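Local structure of UDP-L-Rhamnose Synthase (Acanthamoeba polyphaga mimivirus, 7JID) at residues N101-Y106 against D204-K209; C111-Q116 against N159-M164; M244-Q249 against K254-N259. The protein probably makes the nucleotide sugar UDP-L-rhamnose as an NADP-binding oxidoreductase of the RmlD family. One frame throughout, in Å; residues are numbered along the deposited sequence. Where two conformers were deposited one is given.

Contact 1: N101-Y106 against D204-K209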
loop_
_atom_site.group_PDB
_atom_site.type_symbol
_atom_site.label_atom_id
_atom_site.label_comp_id
_atom_site.label_asym_id
_atom_site.label_seq_id
_atom_site.Cartn_x
_atom_site.Cartn_y
_atom_site.Cartn_z
ATOM N N ASN A 101 -0.550 23.372 3.059
ATOM C CA ASN A 101 -1.699 24.027 2.364
ATOM C C ASN A 101 -1.293 24.363 0.931
ATOM O O ASN A 101 -1.631 25.471 0.439
ATOM C CB ASN A 101 -2.152 25.307 3.087
ATOM C CG ASN A 101 -2.791 25.037 4.433
ATOM O OD1 ASN A 101 -2.298 25.496 5.466
ATOM N ND2 ASN A 101 -3.894 24.305 4.435
ATOM N N ILE A 102 -0.569 23.460 0.260
ATOM C CA ILE A 102 -0.142 23.664 -1.147
ATOM C C ILE A 102 -0.910 22.653 -2.013
ATOM O O ILE A 102 -0.897 21.461 -1.694
ATOM C CB ILE A 102 1.371 23.541 -1.382
ATOM C CG1 ILE A 102 2.181 24.522 -0.517
ATOM C CG2 ILE A 102 1.640 23.768 -2.848
ATOM C CD1 ILE A 102 3.641 24.239 -0.522
ATOM N N HIS A 103 -1.611 23.149 -3.017
ATOM C CA HIS A 103 -2.419 22.275 -3.902
ATOM C C HIS A 103 -1.506 21.234 -4.560
ATOM O O HIS A 103 -0.461 21.602 -5.106
ATOM C CB HIS A 103 -3.142 23.134 -4.930
ATOM C CG HIS A 103 -3.954 22.342 -5.887
ATOM N ND1 HIS A 103 -3.396 21.707 -6.974
ATOM C CD2 HIS A 103 -5.266 22.066 -5.885
ATOM C CE1 HIS A 103 -4.353 21.039 -7.600
ATOM N NE2 HIS A 103 -5.517 21.253 -6.968
ATOM N N LEU A 104 -1.938 19.969 -4.557
ATOM C CA LEU A 104 -1.224 18.844 -5.205
ATOM C C LEU A 104 -2.111 18.295 -6.316
ATOM O O LEU A 104 -3.265 17.993 -6.039
ATOM C CB LEU A 104 -0.933 17.758 -4.184
ATOM C CG LEU A 104 -0.336 16.450 -4.726
ATOM C CD1 LEU A 104 1.022 16.702 -5.349
ATOM C CD2 LEU A 104 -0.224 15.464 -3.594
ATOM N N THR A 105 -1.526 18.145 -7.494
ATOM C CA THR A 105 -2.093 17.325 -8.586
ATOM C C THR A 105 -1.360 15.984 -8.573
ATOM O O THR A 105 -0.168 15.970 -8.817
ATOM C CB THR A 105 -2.004 18.014 -9.951
ATOM O OG1 THR A 105 -2.594 19.322 -9.860
ATOM C CG2 THR A 105 -2.712 17.197 -11.006
ATOM N N TYR A 106 -2.120 14.920 -8.374
ATOM C CA TYR A 106 -1.651 13.528 -8.482
ATOM C C TYR A 106 -2.186 12.934 -9.789
ATOM O O TYR A 106 -3.374 12.776 -9.938
ATOM C CB TYR A 106 -2.063 12.717 -7.252
ATOM C CG TYR A 106 -1.963 11.232 -7.465
ATOM C CD1 TYR A 106 -0.721 10.622 -7.635
ATOM C CD2 TYR A 106 -3.096 10.462 -7.455
ATOM C CE1 TYR A 106 -0.637 9.261 -7.860
ATOM C CE2 TYR A 106 -3.031 9.092 -7.681
ATOM C CZ TYR A 106 -1.790 8.500 -7.833
ATOM O OH TYR A 106 -1.654 7.162 -8.097
ATOM N N ASP A 204 -5.052 23.681 -16.298
ATOM C CA ASP A 204 -6.120 24.647 -15.939
ATOM C C ASP A 204 -6.685 24.295 -14.558
ATOM O O ASP A 204 -6.890 25.167 -13.718
ATOM C CB ASP A 204 -7.189 24.726 -17.034
ATOM C CG ASP A 204 -8.144 25.896 -16.829
ATOM O OD1 ASP A 204 -7.636 27.059 -16.974
ATOM O OD2 ASP A 204 -9.327 25.665 -16.436
ATOM N N MET A 205 -7.069 23.041 -14.352
ATOM C CA MET A 205 -7.593 22.540 -13.069
ATOM C C MET A 205 -6.620 22.824 -11.897
ATOM O O MET A 205 -7.099 23.300 -10.862
ATOM C CB MET A 205 -7.878 21.034 -13.188
ATOM C CG MET A 205 -9.081 20.775 -14.019
ATOM S SD MET A 205 -9.272 18.982 -14.288
ATOM C CE MET A 205 -10.417 18.661 -12.949
ATOM N N ALA A 206 -5.317 22.596 -12.069
ATOM C CA ALA A 206 -4.259 22.811 -11.048
ATOM C C ALA A 206 -4.133 24.340 -10.838
ATOM O O ALA A 206 -4.198 24.791 -9.682
ATOM C CB ALA A 206 -2.952 22.216 -11.484
ATOM N N ARG A 207 -4.148 25.112 -11.917
ATOM C CA ARG A 207 -4.136 26.602 -11.781
ATOM C C ARG A 207 -5.322 27.040 -10.920
ATOM O O ARG A 207 -5.171 27.978 -10.041
ATOM C CB ARG A 207 -4.135 27.245 -13.165
ATOM C CG ARG A 207 -4.102 28.765 -13.099
ATOM C CD ARG A 207 -3.915 29.318 -14.467
ATOM N NE ARG A 207 -2.513 29.278 -14.840
ATOM C CZ ARG A 207 -1.990 28.561 -15.801
ATOM N NH1 ARG A 207 -2.745 27.779 -16.547
ATOM N NH2 ARG A 207 -0.702 28.664 -16.051
ATOM N N ASN A 208 -6.489 26.431 -11.119
ATOM C CA ASN A 208 -7.745 26.819 -10.437
ATOM C C ASN A 208 -7.826 26.280 -9.006
ATOM O O ASN A 208 -8.823 26.545 -8.372
ATOM C CB ASN A 208 -8.985 26.407 -11.226
ATOM C CG ASN A 208 -9.168 27.196 -12.503
ATOM O OD1 ASN A 208 -8.549 28.250 -12.684
ATOM N ND2 ASN A 208 -9.948 26.656 -13.438
ATOM N N LYS A 209 -6.901 25.408 -8.610
ATOM C CA LYS A 209 -6.873 24.706 -7.298
ATOM C C LYS A 209 -8.106 23.804 -7.204
ATOM O O LYS A 209 -8.572 23.550 -6.110
ATOM C CB LYS A 209 -6.703 25.696 -6.133
ATOM C CG LYS A 209 -5.358 26.389 -6.162
ATOM C CD LYS A 209 -5.220 27.573 -5.200
ATOM C CE LYS A 209 -5.368 27.214 -3.748
ATOM N NZ LYS A 209 -4.756 28.274 -2.905
HETATM O O HOH W 1 -4.077 26.101 -1.174
#
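The imidazole of H103 is the flat group that meets the end of the helix. Over one face stands A206 O, 4.2 Å from ND1 and displaced toward the rim of the ring; in the ring plane, at the edge, lies OG1 of its own strand neighbour T105. K209 approaches obliquely, its CA 3.4 Å from H103 CD2, while K209 CB is 3.9 Å from the same carbon. The ring is brought there by a first torsion of 179°, which turns CG away from the backbone N and beside the carbonyl carbon. H103 NE2 is hydrogen-bonded to T210 O, just past K209, a bond that would restrict rotation of the ring. Two residues further along the strand, T105 OG1 packs on the methyl of A206, 3.3 Å from CB.

No direct hydrogen bond crosses the contact. At its exposed margin a water donates to N101 O at 3.0 Å and accepts from K209 NZ at 2.9 Å. A206 O accepts K209 N within the helix's last turn and R54 NE from strand 54-57.

Both N101 and K209 have positive phi and end helices in Schellman motifs, N101 before strand 103-109 and K209 after helix 195-207. The packing of that helix's C-terminal end against a strand of the parallel sheet, with strands 54-57 and 157-162 bonded on the two flanks, is the layered alpha/beta arrangement of a Rossmann fold.

Contact 2: C111-Q116 against N159-M164. With AWU ([[(2~{R},3~{S},4~{R},5~{R})-5-[2,4-bis(oxidanylidene)pyrimidin-1-yl]-3,4-bis(oxidanyl)oxolan-2-yl]methoxy-oxidanyl-phosphoryl] [(2~{R},3~{R},4~{R},5~{R},6~{S})-6-methyl-3,4,5-tris(oxidanyl)oxan-2-yl] hydrogen phosphate), chain C; EDO (1,2-ethanediol), chain G.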
loop_
_atom_site.group_PDB
_atom_site.type_symbol
_atom_site.label_atom_id
_atom_site.label_comp_id
_atom_site.label_asym_id
_atom_site.label_seq_id
_atom_site.Cartn_x
_atom_site.Cartn_y
_atom_site.Cartn_z
ATOM N N CYS A 111 -7.096 2.503 -14.573
ATOM C CA CYS A 111 -6.925 1.033 -14.789
ATOM C C CYS A 111 -7.171 0.263 -13.480
ATOM O O CYS A 111 -6.417 -0.636 -13.160
ATOM C CB CYS A 111 -5.602 0.772 -15.470
ATOM S SG CYS A 111 -5.761 1.343 -17.192
ATOM N N ILE A 112 -8.225 0.631 -12.750
ATOM C CA ILE A 112 -8.602 0.026 -11.437
ATOM C C ILE A 112 -10.007 -0.545 -11.547
ATOM O O ILE A 112 -10.533 -1.033 -10.531
ATOM C CB ILE A 112 -8.479 1.111 -10.353
ATOM C CG1 ILE A 112 -9.453 2.262 -10.585
ATOM C CG2 ILE A 112 -7.020 1.592 -10.334
ATOM C CD1 ILE A 112 -9.390 3.353 -9.558
ATOM N N PHE A 113 -10.610 -0.459 -12.736
ATOM C CA PHE A 113 -11.974 -0.997 -12.969
ATOM C C PHE A 113 -11.988 -1.894 -14.207
ATOM O O PHE A 113 -11.128 -1.828 -15.073
ATOM C CB PHE A 113 -12.997 0.101 -13.235
ATOM C CG PHE A 113 -12.991 1.256 -12.269
ATOM C CD1 PHE A 113 -13.486 1.109 -10.980
ATOM C CD2 PHE A 113 -12.456 2.479 -12.637
ATOM C CE1 PHE A 113 -13.520 2.190 -10.118
ATOM C CE2 PHE A 113 -12.494 3.557 -11.774
ATOM C CZ PHE A 113 -12.966 3.388 -10.482
ATOM N N GLU A 114 -12.966 -2.777 -14.227
ATOM C CA GLU A 114 -13.221 -3.691 -15.360
ATOM C C GLU A 114 -14.725 -3.667 -15.670
ATOM O O GLU A 114 -15.518 -3.942 -14.764
ATOM C CB GLU A 114 -12.667 -5.078 -15.034
ATOM C CG GLU A 114 -12.926 -6.119 -16.095
ATOM C CD GLU A 114 -12.122 -6.082 -17.387
ATOM O OE1 GLU A 114 -10.846 -5.787 -17.408
ATOM O OE2 GLU A 114 -12.742 -6.498 -18.403
ATOM N N GLY A 115 -15.076 -3.335 -16.902
ATOM C CA GLY A 115 -16.436 -3.503 -17.424
ATOM C C GLY A 115 -17.080 -2.226 -17.927
ATOM O O GLY A 115 -16.418 -1.207 -18.099
ATOM N N GLN A 116 -18.411 -2.257 -18.068
ATOM C CA GLN A 116 -19.246 -1.130 -18.539
ATOM C C GLN A 116 -18.820 -0.633 -19.928
ATOM O O GLN A 116 -19.233 0.483 -20.302
ATOM C CB GLN A 116 -19.294 0.009 -17.522
ATOM C CG GLN A 116 -19.787 -0.488 -16.154
ATOM C CD GLN A 116 -20.292 0.573 -15.211
ATOM O OE1 GLN A 116 -19.848 0.708 -14.040
ATOM N NE2 GLN A 116 -21.225 1.332 -15.710
ATOM N N ASN A 159 -6.904 14.285 -7.904
ATOM C CA ASN A 159 -6.594 12.891 -8.299
ATOM C C ASN A 159 -7.161 12.654 -9.703
ATOM O O ASN A 159 -8.353 12.430 -9.835
ATOM C CB ASN A 159 -7.067 11.947 -7.208
ATOM C CG ASN A 159 -7.085 10.507 -7.664
ATOM O OD1 ASN A 159 -6.132 10.075 -8.302
ATOM N ND2 ASN A 159 -8.106 9.786 -7.250
ATOM N N LEU A 160 -6.310 12.636 -10.702
ATOM C CA LEU A 160 -6.762 12.514 -12.108
ATOM C C LEU A 160 -6.537 11.071 -12.589
ATOM O O LEU A 160 -5.409 10.560 -12.511
ATOM C CB LEU A 160 -6.033 13.489 -13.031
ATOM C CG LEU A 160 -6.264 14.959 -12.685
ATOM C CD1 LEU A 160 -5.508 15.840 -13.643
ATOM C CD2 LEU A 160 -7.750 15.305 -12.611
ATOM N N ARG A 161 -7.614 10.387 -12.949
ATOM C CA ARG A 161 -7.504 9.019 -13.503
ATOM C C ARG A 161 -7.373 9.014 -15.026
ATOM O O ARG A 161 -8.368 9.146 -15.778
ATOM C CB ARG A 161 -8.745 8.250 -13.048
ATOM C CG ARG A 161 -8.898 8.060 -11.556
ATOM C CD ARG A 161 -10.145 7.233 -11.389
ATOM N NE ARG A 161 -10.573 6.988 -10.047
ATOM C CZ ARG A 161 -11.829 6.749 -9.683
ATOM N NH1 ARG A 161 -12.811 6.869 -10.566
ATOM N NH2 ARG A 161 -12.076 6.448 -8.419
ATOM N N ILE A 162 -6.134 8.928 -15.536
ATOM C CA ILE A 162 -5.909 8.771 -16.997
ATOM C C ILE A 162 -5.886 7.269 -17.303
ATOM O O ILE A 162 -5.624 6.469 -16.389
ATOM C CB ILE A 162 -4.644 9.488 -17.481
ATOM C CG1 ILE A 162 -3.395 8.966 -16.766
ATOM C CG2 ILE A 162 -4.833 10.994 -17.356
ATOM C CD1 ILE A 162 -2.132 9.242 -17.560
ATOM N N ARG A 163 -6.091 6.957 -18.553
ATOM C CA ARG A 163 -5.870 5.580 -19.036
ATOM C C ARG A 163 -5.197 5.601 -20.383
ATOM O O ARG A 163 -5.539 6.459 -21.225
ATOM C CB ARG A 163 -7.182 4.822 -19.162
ATOM C CG ARG A 163 -7.938 4.709 -17.859
ATOM C CD ARG A 163 -9.165 3.810 -17.966
ATOM N NE ARG A 163 -8.780 2.412 -18.136
ATOM C CZ ARG A 163 -9.139 1.579 -19.112
ATOM N NH1 ARG A 163 -9.740 2.010 -20.198
ATOM N NH2 ARG A 163 -8.774 0.321 -19.060
ATOM N N MET A 164 -4.406 4.575 -20.658
ATOM C CA MET A 164 -3.897 4.301 -22.030
ATOM C C MET A 164 -3.525 5.609 -22.728
ATOM O O MET A 164 -3.976 5.934 -23.849
ATOM C CB MET A 164 -4.967 3.573 -22.838
ATOM C CG MET A 164 -5.349 2.280 -22.123
ATOM S SD MET A 164 -6.744 1.453 -22.853
ATOM C CE MET A 164 -6.639 -0.134 -22.032
HETATM P PA AWU C . 0.630 -2.538 -22.421
HETATM O O1A AWU C . 0.962 -3.822 -21.760
HETATM O O2A AWU C . 1.559 -2.023 -23.506
HETATM O O3A AWU C . 0.583 -1.200 -21.491
HETATM P PB AWU C . 0.318 -1.134 -19.865
HETATM O O1B AWU C . -0.932 -1.904 -19.374
HETATM O O2B AWU C . 1.668 -1.378 -19.155
HETATM O O3B AWU C . -0.077 0.415 -19.798
HETATM C "C5'" AWU C . -0.215 2.626 -16.929
HETATM O "O5'" AWU C . 0.178 2.005 -18.138
HETATM C "C4'" AWU C . -1.511 3.388 -17.145
HETATM O "O4'" AWU C . -2.046 3.895 -15.901
HETATM C "C3'" AWU C . -2.517 2.461 -17.746
HETATM O "O3'" AWU C . -3.592 3.237 -18.205
HETATM C "C2'" AWU C . -1.997 1.729 -18.978
HETATM C "C1'" AWU C . -0.678 1.135 -18.751
HETATM N N1 AWU C . -1.805 -5.401 -26.003
HETATM C C2 AWU C . -2.069 -6.100 -27.168
HETATM O O2 AWU C . -3.062 -5.801 -27.863
HETATM N N3 AWU C . -1.146 -7.017 -27.599
HETATM C C4 AWU C . -0.069 -7.363 -26.846
HETATM O O4 AWU C . 0.759 -8.216 -27.338
HETATM C C5 AWU C . 0.206 -6.644 -25.682
HETATM C C6 AWU C . -0.728 -5.729 -25.203
HETATM C C1C AWU C . -2.768 -4.377 -25.504
HETATM C C2C AWU C . -3.184 -4.481 -24.036
HETATM C C3C AWU C . -3.518 -3.006 -23.699
HETATM C C4C AWU C . -2.549 -2.278 -24.575
HETATM C C5C AWU C . -1.381 -1.636 -23.859
HETATM C "C6'" AWU C . 0.953 3.544 -16.571
HETATM O "O2'" AWU C . -1.771 2.692 -19.986
HETATM O O2C AWU C . -4.320 -5.303 -23.947
HETATM O O3C AWU C . -4.813 -2.664 -24.160
HETATM O O4C AWU C . -1.981 -3.204 -25.492
HETATM O O5C AWU C . -0.813 -2.658 -23.008
HETATM C C1 EDO G . -19.783 -3.976 -14.055
HETATM O O1 EDO G . -18.618 -4.649 -14.442
HETATM C C2 EDO G . -19.469 -2.813 -13.213
HETATM O O2 EDO G . -20.574 -2.278 -12.542
#
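A first torsion of -49° sets F113 CG beside its backbone N, anti to the carbonyl carbon, and R161, nearly straight from CG to NE, carries its guanidinium across to meet the ring. F113 CZ lies over one face of that group, toward its rim, 3.5 Å from R161 NH1, whereas the guanidinium sits at the edge of the ring. The two planes are 74° apart, which makes this an edge-on approach of the ring to the cation's face rather than a parallel one. I112 adds CD1 over the guanidinium, 3.9 Å from R161 NE, and its CG1 lies over one face of the F113 ring.

The second half of the contact pairs C111 with R163. C111 SG is 3.3 Å from R163 NE, approaching the guanidinium obliquely, and it is also 3.1 Å from O3' of the bound UDP-rhamnose. The neighbouring M164 N donates to that same O3' at 2.9 Å in a nearly straight bond (164°), with a weak second hydrogen bond to O2'.

Both arginines are also bonded beyond the two segments: R161 to N215 and D147, R163 through NH1 to S191 O and N190. The chemistry is of buried cations packed on apolar and sulfur groups: R161, I112 and F113 beside the rhamnose pocket, and C111, R163 and M164 lining it, where a backbone N-H and a sulfur approach one sugar hydroxyl.

Contact 3: M244-Q249 against K254-N259. With AWU ([[(2~{R},3~{S},4~{R},5~{R})-5-[2,4-bis(oxidanylidene)pyrimidin-1-yl]-3,4-bis(oxidanyl)oxolan-2-yl]methoxy-oxidanyl-phosphoryl] [(2~{R},3~{R},4~{R},5~{R},6~{S})-6-methyl-3,4,5-tris(oxidanyl)oxan-2-yl] hydrogen phosphate), chain C; EDO (1,2-ethanediol), chain J.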
loop_
_atom_site.group_PDB
_atom_site.type_symbol
_atom_site.label_atom_id
_atom_site.label_comp_id
_atom_site.label_asym_id
_atom_site.label_seq_id
_atom_site.Cartn_x
_atom_site.Cartn_y
_atom_site.Cartn_z
ATOM N N MET A 244 -6.185 -11.181 -31.313
ATOM C CA MET A 244 -6.208 -12.290 -30.342
ATOM C C MET A 244 -7.228 -11.960 -29.275
ATOM O O MET A 244 -7.547 -10.758 -29.054
ATOM C CB MET A 244 -4.827 -12.525 -29.721
ATOM C CG MET A 244 -4.305 -11.363 -28.874
ATOM S SD MET A 244 -2.839 -11.875 -27.992
ATOM C CE MET A 244 -2.266 -10.271 -27.409
ATOM N N SER A 245 -7.683 -12.978 -28.568
ATOM C CA SER A 245 -8.687 -12.857 -27.490
ATOM C C SER A 245 -7.993 -12.444 -26.175
ATOM O O SER A 245 -6.771 -12.488 -26.118
ATOM C CB SER A 245 -9.389 -14.176 -27.286
ATOM O OG SER A 245 -8.483 -15.119 -26.743
ATOM N N ARG A 246 -8.780 -11.960 -25.224
ATOM C CA ARG A 246 -8.344 -11.676 -23.817
ATOM C C ARG A 246 -7.606 -12.884 -23.222
ATOM O O ARG A 246 -6.581 -12.700 -22.573
ATOM C CB ARG A 246 -9.607 -11.338 -23.018
ATOM C CG ARG A 246 -9.344 -10.978 -21.570
ATOM C CD ARG A 246 -9.004 -9.528 -21.423
ATOM N NE ARG A 246 -8.952 -9.188 -19.992
ATOM C CZ ARG A 246 -9.912 -8.596 -19.296
ATOM N NH1 ARG A 246 -11.093 -8.300 -19.822
ATOM N NH2 ARG A 246 -9.689 -8.325 -18.025
ATOM N N GLU A 247 -8.132 -14.100 -23.457
ATOM C CA GLU A 247 -7.573 -15.380 -22.928
ATOM C C GLU A 247 -6.228 -15.681 -23.607
ATOM O O GLU A 247 -5.271 -16.057 -22.904
ATOM C CB GLU A 247 -8.616 -16.483 -23.146
ATOM C CG GLU A 247 -9.909 -16.290 -22.363
ATOM C CD GLU A 247 -10.869 -15.180 -22.816
ATOM O OE1 GLU A 247 -10.960 -14.893 -24.068
ATOM O OE2 GLU A 247 -11.470 -14.514 -21.898
ATOM N N GLN A 248 -6.127 -15.533 -24.925
ATOM C CA GLN A 248 -4.839 -15.679 -25.650
ATOM C C GLN A 248 -3.817 -14.691 -25.080
ATOM O O GLN A 248 -2.647 -15.072 -24.880
ATOM C CB GLN A 248 -5.021 -15.440 -27.145
ATOM C CG GLN A 248 -5.528 -16.670 -27.886
ATOM C CD GLN A 248 -5.885 -16.310 -29.312
ATOM O OE1 GLN A 248 -6.722 -15.449 -29.549
ATOM N NE2 GLN A 248 -5.209 -16.929 -30.280
ATOM N N GLN A 249 -4.245 -13.434 -24.853
ATOM C CA GLN A 249 -3.320 -12.404 -24.334
ATOM C C GLN A 249 -2.859 -12.770 -22.912
ATOM O O GLN A 249 -1.683 -12.593 -22.645
ATOM C CB GLN A 249 -4.029 -11.050 -24.328
ATOM C CG GLN A 249 -3.125 -9.919 -23.863
ATOM C CD GLN A 249 -3.880 -8.613 -23.707
ATOM O OE1 GLN A 249 -4.756 -8.459 -22.840
ATOM N NE2 GLN A 249 -3.620 -7.711 -24.627
ATOM N N LYS A 254 2.559 -11.328 -18.296
ATOM C CA LYS A 254 2.739 -11.734 -16.871
ATOM C C LYS A 254 1.518 -11.347 -16.033
ATOM O O LYS A 254 1.447 -11.758 -14.888
ATOM C CB LYS A 254 3.968 -11.054 -16.253
ATOM C CG LYS A 254 5.285 -11.298 -16.974
ATOM C CD LYS A 254 5.552 -12.732 -17.361
ATOM C CE LYS A 254 6.858 -12.862 -18.123
ATOM N NZ LYS A 254 6.904 -14.088 -18.959
ATOM N N ALA A 255 0.629 -10.510 -16.558
ATOM C CA ALA A 255 -0.539 -10.014 -15.808
ATOM C C ALA A 255 -1.659 -9.747 -16.816
ATOM O O ALA A 255 -1.374 -9.556 -18.023
ATOM C CB ALA A 255 -0.159 -8.745 -15.054
ATOM N N ASP A 256 -2.884 -9.672 -16.334
ATOM C CA ASP A 256 -4.032 -9.214 -17.145
ATOM C C ASP A 256 -3.999 -7.685 -17.295
ATOM O O ASP A 256 -3.021 -7.036 -16.863
ATOM C CB ASP A 256 -5.332 -9.621 -16.462
ATOM C CG ASP A 256 -6.546 -9.784 -17.362
ATOM O OD1 ASP A 256 -6.457 -9.479 -18.589
ATOM O OD2 ASP A 256 -7.594 -10.229 -16.841
ATOM N N ARG A 257 -4.958 -7.176 -18.061
ATOM C CA ARG A 257 -5.072 -5.725 -18.389
ATOM C C ARG A 257 -6.500 -5.267 -18.093
ATOM O O ARG A 257 -7.494 -6.003 -18.279
ATOM C CB ARG A 257 -4.651 -5.390 -19.819
ATOM C CG ARG A 257 -3.203 -5.675 -20.183
ATOM C CD ARG A 257 -2.247 -4.886 -19.342
ATOM N NE ARG A 257 -0.872 -4.992 -19.799
ATOM C CZ ARG A 257 0.034 -5.830 -19.318
ATOM N NH1 ARG A 257 -0.273 -6.719 -18.392
ATOM N NH2 ARG A 257 1.271 -5.742 -19.778
ATOM N N SER A 258 -6.592 -4.056 -17.558
ATOM C CA SER A 258 -7.862 -3.383 -17.228
ATOM C C SER A 258 -8.566 -2.961 -18.534
ATOM O O SER A 258 -7.908 -2.388 -19.429
ATOM C CB SER A 258 -7.567 -2.159 -16.430
ATOM O OG SER A 258 -8.720 -1.375 -16.216
ATOM N N ASN A 259 -9.859 -3.215 -18.626
ATOM C CA ASN A 259 -10.693 -2.760 -19.769
ATOM C C ASN A 259 -11.957 -2.153 -19.194
ATOM O O ASN A 259 -12.675 -2.905 -18.499
ATOM C CB ASN A 259 -11.040 -3.909 -20.726
ATOM C CG ASN A 259 -9.811 -4.417 -21.428
ATOM O OD1 ASN A 259 -9.347 -3.834 -22.382
ATOM N ND2 ASN A 259 -9.262 -5.524 -20.936
HETATM P PA AWU C . 0.630 -2.538 -22.421
HETATM O O1A AWU C . 0.962 -3.822 -21.760
HETATM O O2A AWU C . 1.559 -2.023 -23.506
HETATM O O3A AWU C . 0.583 -1.200 -21.491
HETATM P PB AWU C . 0.318 -1.134 -19.865
HETATM O O1B AWU C . -0.932 -1.904 -19.374
HETATM O O2B AWU C . 1.668 -1.378 -19.155
HETATM O O3B AWU C . -0.077 0.415 -19.798
HETATM C "C5'" AWU C . -0.215 2.626 -16.929
HETATM O "O5'" AWU C . 0.178 2.005 -18.138
HETATM C "C4'" AWU C . -1.511 3.388 -17.145
HETATM O "O4'" AWU C . -2.046 3.895 -15.901
HETATM C "C3'" AWU C . -2.517 2.461 -17.746
HETATM O "O3'" AWU C . -3.592 3.237 -18.205
HETATM C "C2'" AWU C . -1.997 1.729 -18.978
HETATM C "C1'" AWU C . -0.678 1.135 -18.751
HETATM N N1 AWU C . -1.805 -5.401 -26.003
HETATM C C2 AWU C . -2.069 -6.100 -27.168
HETATM O O2 AWU C . -3.062 -5.801 -27.863
HETATM N N3 AWU C . -1.146 -7.017 -27.599
HETATM C C4 AWU C . -0.069 -7.363 -26.846
HETATM O O4 AWU C . 0.759 -8.216 -27.338
HETATM C C5 AWU C . 0.206 -6.644 -25.682
HETATM C C6 AWU C . -0.728 -5.729 -25.203
HETATM C C1C AWU C . -2.768 -4.377 -25.504
HETATM C C2C AWU C . -3.184 -4.481 -24.036
HETATM C C3C AWU C . -3.518 -3.006 -23.699
HETATM C C4C AWU C . -2.549 -2.278 -24.575
HETATM C C5C AWU C . -1.381 -1.636 -23.859
HETATM C "C6'" AWU C . 0.953 3.544 -16.571
HETATM O "O2'" AWU C . -1.771 2.692 -19.986
HETATM O O2C AWU C . -4.320 -5.303 -23.947
HETATM O O3C AWU C . -4.813 -2.664 -24.160
HETATM O O4C AWU C . -1.981 -3.204 -25.492
HETATM O O5C AWU C . -0.813 -2.658 -23.008
HETATM C C1 EDO J . -11.794 -10.002 -26.325
HETATM O O1 EDO J . -11.449 -11.347 -26.074
HETATM C C2 EDO J . -10.986 -9.315 -27.395
HETATM O O2 EDO J . -11.306 -9.626 -28.737
HETATM O O HOH W 2 -5.402 -10.619 -21.003
HETATM O O HOH W 3 -6.848 -6.412 -22.312
#
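R246, in the first turn of helix 246-252, and D256, in the loop after it, form a salt bridge; the helix opens with a capping box, in which Q248 N donates to S245 OG, and S245 N to Q248 OE1. The tight part is this side-on bridge. R246 NE reaches the syn lone pair of D256 OD1 at 2.9 Å, with OD1 only 5° out of the guanidinium plane, and NH2 meets OD2 from above the carboxylate plane at 3.1 Å. OD1 also accepts R257 N, so the carboxylate is held from both segments. Over one face of the guanidinium lies N259 ND2, 3.5 Å from R246 NH1, which itself forms a salt bridge with E114; the N259 amide is held through OD1 by N190.

The looser part is bridged by waters. Q249 OE1 comes no closer than 4.1 Å to R257 CG, and a water spans this region instead, donating to Q249 OE1 and accepting from N259 ND2; another lies within hydrogen-bonding distance of R246 O and D256 OD1.

Both segments also hold the UDP portion of the ligand. Q249 NE2 donates to ribose O2C at 2.6 Å, while M244 CE lies 3.4 Å from uracil N3. R257, whose NH1 pairs with D71, grips the diphosphate through two nitrogens: NE and NH2 both donate to O1A, at 2.9 and 2.8 Å.

In the fold
From the N terminus, the first contact met is contact 1, which ties the start of strand 103-109 to the end of helix 195-207, closing a long excursion of 97 residues. Within that excursion falls contact 2, a shorter closure between the loop after the same strand and the neighbouring strand 157-162. The two meet in the sheet, where Y106 O and L160 N are 3.0 Å apart, a probable hydrogen bond. Contact 3 follows in series, spanning just four residues, on the far side of the chain's centre from contact 1, with centres about 35 Å apart. Contacts 2 and 3 join directly through the E114-R246 salt bridge, and both touch UDP-rhamnose.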